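Local structure of sister chromatid cohesion protein (5T8V) at residues 616-620 and 652-656; 1068-1073 and 1140-1144. The protein is a HEAT-repeat cohesin loader subunit, present here as its C-terminal fragment, that probably binds chromatin and promotes the loading of cohesin. All blocks are in the same frame, centred on the assembly; numbering follows the deposited sequence.

In the fold
Both contacts are helix-to-helix packing in the C-terminal part of Scc2, a mainly helical HEAT-repeat chain. Contact 1 lies near the middle, with its centre about 9 Å from the centre of the chain. Contact 2 lies far out, about 49 Å from that centre. Both segments of contact 1 precede those of contact 2 in the chain. Their centres are about 53 Å apart and their nearest atoms about 37 Å, so they do not touch. Contact 1 is essentially apolar, with Asn619 at its border. Contact 2 is mixed: a histidine meets a glutamate and a threonine, with leucine packing beside it. Its segment 1140-1144 falls in the family region named for the cohesion C-terminus.

Contact 1: residues 616-620 and 652-656; sequences ILLNS and VVVQL
This contact belongs to the helical packing of the HEAT-repeat solenoid, where helix 610-619 meets the first turn of helix 652-660. Leu618 carries it from one side, and Leu656 with Val652 and Val653 from the other. The two leucines cross at about a right angle. CD1 of Leu656 lies 3.5 Å from CB of Leu618 and 3.7 Å from its CD1, so a single methyl covers both the base and one branch of Leu618. CD1 of Leu618 also lies 4.2 Å from CG2 of Val652 and 4.4 Å from CG2 of Val653. In Leu618, CG stands anti to the carbonyl carbon (chi1 -71°), and this turns the isobutyl group towards the second helix. The interface is apolar, and Asn619 only borders it, with OD1 4.4 Å from CD1 of Leu656. At the end of the first segment, Ser620 OG donates to Leu617 O, and Ser620 N binds the same oxygen. Ser620 OG is also hydrogen-bonded to Ser632 OG on helix 628-642. That helix packs against Leu617 and Leu618 through Ile636, and helix 446-474 touches Ile616 and Ser620. Val653 leans on the loop residues Ile646 and Leu647.

Contact 2: residues 1068-1073 and 1140-1144; sequences ETMVLR and HAFLA
His1140 reaches from helix 1139-1154 to Glu1068, Thr1069 and Leu1072 on helix 1065-1086. Its CG is anti to the backbone N (chi1 -164°), which swings the imidazole towards the other helix. Glu1068 meets the ring at its edge. OE2 of Glu1068 lies 3.1 Å from CE1 of His1140, close to the ring plane, and the carboxylate and imidazole planes are 18° apart, nearly coplanar. CG of Glu1068 sits between the backbone N and the carbonyl carbon, and the extended chain beyond it runs past the ring edge. OG1 of Thr1069 lies 2.7 Å from NE2 of His1140, obliquely to the ring, and is hydrogen-bonded to Pro1065 O. CD1 of Leu1072 comes to 3.8 Å from NE2 of His1140, also obliquely. With the imidazole cut back to an alanine, the contacts to Glu1068 and to CD1 of Leu1072 would probably be lost, leaving a gap between the helices. One turn on, CD2 of Leu1143 packs 3.6 Å from CB of Leu1072 and 3.9 Å from CG of Arg1073. The segment axes run at 34° and approach to 10.3 Å. Helix 1115-1133 touches Glu1068, Leu1072 and Ala1144, while helix 1050-1062 packs on Val1071 and helix 1026-1042 on Met1070.

Contact 1: residues 616-620 and 652-656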
# COMPACT_ATOMS: atom_id res chain seq x y z
N ILE A 616 12.08 5.04 -2.10
CA ILE A 616 12.07 4.76 -0.67
C ILE A 616 10.64 4.71 -0.16
O ILE A 616 10.28 3.84 0.64
CB ILE A 616 12.91 5.81 0.09
CG1 ILE A 616 14.40 5.52 -0.09
CG2 ILE A 616 12.54 5.85 1.58
CD1 ILE A 616 15.31 6.62 0.41
N LEU A 617 9.80 5.64 -0.63
CA LEU A 617 8.41 5.65 -0.20
C LEU A 617 7.68 4.42 -0.71
O LEU A 617 7.03 3.71 0.07
CB LEU A 617 7.74 6.93 -0.69
CG LEU A 617 6.46 7.35 0.03
CD1 LEU A 617 6.76 7.75 1.47
CD2 LEU A 617 5.79 8.49 -0.73
N LEU A 618 7.80 4.13 -2.00
CA LEU A 618 7.08 3.00 -2.59
C LEU A 618 7.43 1.70 -1.88
O LEU A 618 6.55 0.96 -1.43
CB LEU A 618 7.38 2.91 -4.08
CG LEU A 618 6.75 4.01 -4.94
CD1 LEU A 618 7.44 4.13 -6.29
CD2 LEU A 618 5.26 3.76 -5.13
N ASN A 619 8.73 1.42 -1.74
CA ASN A 619 9.15 0.19 -1.07
C ASN A 619 8.70 0.15 0.39
O ASN A 619 8.63 -0.94 0.97
CB ASN A 619 10.66 0.03 -1.15
CG ASN A 619 11.15 -0.24 -2.56
OD1 ASN A 619 10.90 -1.30 -3.12
ND2 ASN A 619 11.86 0.73 -3.13
N SER A 620 8.39 1.29 0.99
CA SER A 620 7.92 1.30 2.37
C SER A 620 6.43 1.01 2.48
O SER A 620 5.89 1.08 3.59
CB SER A 620 8.24 2.64 3.04
OG SER A 620 7.39 3.67 2.56
N VAL A 652 7.30 3.91 -12.57
CA VAL A 652 7.66 3.03 -11.47
C VAL A 652 6.53 2.96 -10.45
O VAL A 652 6.38 1.94 -9.76
CB VAL A 652 8.98 3.50 -10.81
CG1 VAL A 652 10.10 3.54 -11.84
CG2 VAL A 652 8.80 4.87 -10.17
N VAL A 653 5.74 4.02 -10.32
CA VAL A 653 4.60 4.00 -9.40
C VAL A 653 3.65 2.87 -9.76
O VAL A 653 3.25 2.07 -8.91
CB VAL A 653 3.89 5.36 -9.40
CG1 VAL A 653 2.63 5.32 -8.55
CG2 VAL A 653 4.83 6.45 -8.89
N VAL A 654 3.28 2.79 -11.04
CA VAL A 654 2.43 1.70 -11.50
C VAL A 654 3.09 0.36 -11.19
O VAL A 654 2.49 -0.52 -10.56
CB VAL A 654 2.14 1.85 -13.01
CG1 VAL A 654 1.26 0.70 -13.51
CG2 VAL A 654 1.48 3.19 -13.30
N GLN A 655 4.34 0.20 -11.61
CA GLN A 655 5.07 -1.05 -11.42
C GLN A 655 4.99 -1.53 -9.97
O GLN A 655 4.53 -2.65 -9.69
CB GLN A 655 6.53 -0.85 -11.85
CG GLN A 655 7.44 -2.05 -11.66
CD GLN A 655 8.88 -1.74 -12.04
OE1 GLN A 655 9.13 -1.06 -13.04
NE2 GLN A 655 9.82 -2.23 -11.25
N LEU A 656 5.42 -0.69 -9.03
CA LEU A 656 5.52 -1.11 -7.64
C LEU A 656 4.17 -1.16 -6.94
O LEU A 656 4.05 -1.86 -5.93
CB LEU A 656 6.46 -0.17 -6.88
CG LEU A 656 7.90 -0.08 -7.42
CD1 LEU A 656 8.80 0.65 -6.42
CD2 LEU A 656 8.47 -1.45 -7.74

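Contact 2: residues 1068-1073 and 1140-1144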
# COMPACT_ATOMS: atom_id res chain seq x y z
N GLU A 1068 -13.24 -51.54 -15.43
CA GLU A 1068 -13.57 -51.28 -14.03
C GLU A 1068 -13.95 -49.83 -13.80
O GLU A 1068 -14.64 -49.52 -12.82
CB GLU A 1068 -12.41 -51.69 -13.11
CG GLU A 1068 -11.21 -50.77 -13.11
CD GLU A 1068 -10.05 -51.35 -12.31
OE1 GLU A 1068 -10.19 -52.46 -11.77
OE2 GLU A 1068 -8.99 -50.69 -12.22
N THR A 1069 -13.52 -48.93 -14.69
CA THR A 1069 -14.14 -47.61 -14.76
C THR A 1069 -15.61 -47.73 -15.13
O THR A 1069 -16.46 -47.02 -14.58
CB THR A 1069 -13.41 -46.73 -15.78
OG1 THR A 1069 -12.04 -46.58 -15.40
CG2 THR A 1069 -14.06 -45.35 -15.88
N MET A 1070 -15.93 -48.64 -16.06
CA MET A 1070 -17.33 -48.87 -16.41
C MET A 1070 -18.17 -49.24 -15.20
O MET A 1070 -19.35 -48.89 -15.13
CB MET A 1070 -17.43 -49.97 -17.47
CG MET A 1070 -16.76 -49.63 -18.81
SD MET A 1070 -17.54 -48.25 -19.67
CE MET A 1070 -16.58 -46.85 -19.10
N VAL A 1071 -17.58 -49.94 -14.22
CA VAL A 1071 -18.32 -50.31 -13.01
C VAL A 1071 -18.33 -49.15 -12.02
O VAL A 1071 -19.37 -48.82 -11.43
CB VAL A 1071 -17.69 -51.57 -12.39
CG1 VAL A 1071 -18.46 -51.99 -11.13
CG2 VAL A 1071 -17.66 -52.71 -13.40
N LEU A 1072 -17.18 -48.51 -11.82
CA LEU A 1072 -17.09 -47.44 -10.83
C LEU A 1072 -18.02 -46.28 -11.18
O LEU A 1072 -18.60 -45.66 -10.28
CB LEU A 1072 -15.64 -46.94 -10.72
CG LEU A 1072 -14.64 -47.90 -10.07
CD1 LEU A 1072 -13.23 -47.35 -10.19
CD2 LEU A 1072 -15.00 -48.14 -8.60
N ARG A 1073 -18.16 -45.97 -12.46
CA ARG A 1073 -19.04 -44.87 -12.85
C ARG A 1073 -20.50 -45.21 -12.55
O ARG A 1073 -21.25 -44.36 -12.06
CB ARG A 1073 -18.85 -44.54 -14.33
CG ARG A 1073 -17.53 -43.85 -14.62
CD ARG A 1073 -17.31 -43.64 -16.11
NE ARG A 1073 -16.13 -42.81 -16.36
CZ ARG A 1073 -15.64 -42.55 -17.57
NH1 ARG A 1073 -16.22 -43.05 -18.66
NH2 ARG A 1073 -14.56 -41.79 -17.70
N HIS A 1140 -8.24 -41.95 -12.26
CA HIS A 1140 -8.99 -43.16 -11.98
C HIS A 1140 -9.13 -43.38 -10.48
O HIS A 1140 -10.24 -43.57 -9.95
CB HIS A 1140 -8.29 -44.35 -12.64
CG HIS A 1140 -9.15 -45.57 -12.75
ND1 HIS A 1140 -8.70 -46.83 -12.38
CD2 HIS A 1140 -10.42 -45.74 -13.18
CE1 HIS A 1140 -9.66 -47.71 -12.58
NE2 HIS A 1140 -10.72 -47.07 -13.06
N ALA A 1141 -8.00 -43.35 -9.76
CA ALA A 1141 -8.05 -43.41 -8.31
C ALA A 1141 -8.98 -42.35 -7.75
O ALA A 1141 -9.71 -42.59 -6.78
CB ALA A 1141 -6.64 -43.24 -7.74
N PHE A 1142 -8.99 -41.16 -8.36
CA PHE A 1142 -9.90 -40.12 -7.89
C PHE A 1142 -11.35 -40.54 -8.05
O PHE A 1142 -12.20 -40.16 -7.24
CB PHE A 1142 -9.68 -38.80 -8.62
CG PHE A 1142 -10.72 -37.77 -8.29
CD1 PHE A 1142 -10.79 -37.22 -7.02
CD2 PHE A 1142 -11.65 -37.37 -9.23
CE1 PHE A 1142 -11.75 -36.28 -6.70
CE2 PHE A 1142 -12.62 -36.43 -8.92
CZ PHE A 1142 -12.67 -35.89 -7.65
N LEU A 1143 -11.67 -41.29 -9.11
CA LEU A 1143 -13.01 -41.84 -9.25
C LEU A 1143 -13.32 -42.81 -8.11
O LEU A 1143 -14.39 -42.75 -7.50
CB LEU A 1143 -13.15 -42.53 -10.61
CG LEU A 1143 -14.51 -43.16 -10.92
CD1 LEU A 1143 -15.61 -42.11 -10.94
CD2 LEU A 1143 -14.46 -43.90 -12.25
N ALA A 1144 -12.37 -43.70 -7.81
CA ALA A 1144 -12.58 -44.64 -6.72
C ALA A 1144 -12.87 -43.91 -5.41
O ALA A 1144 -13.89 -44.17 -4.75
CB ALA A 1144 -11.36 -45.55 -6.57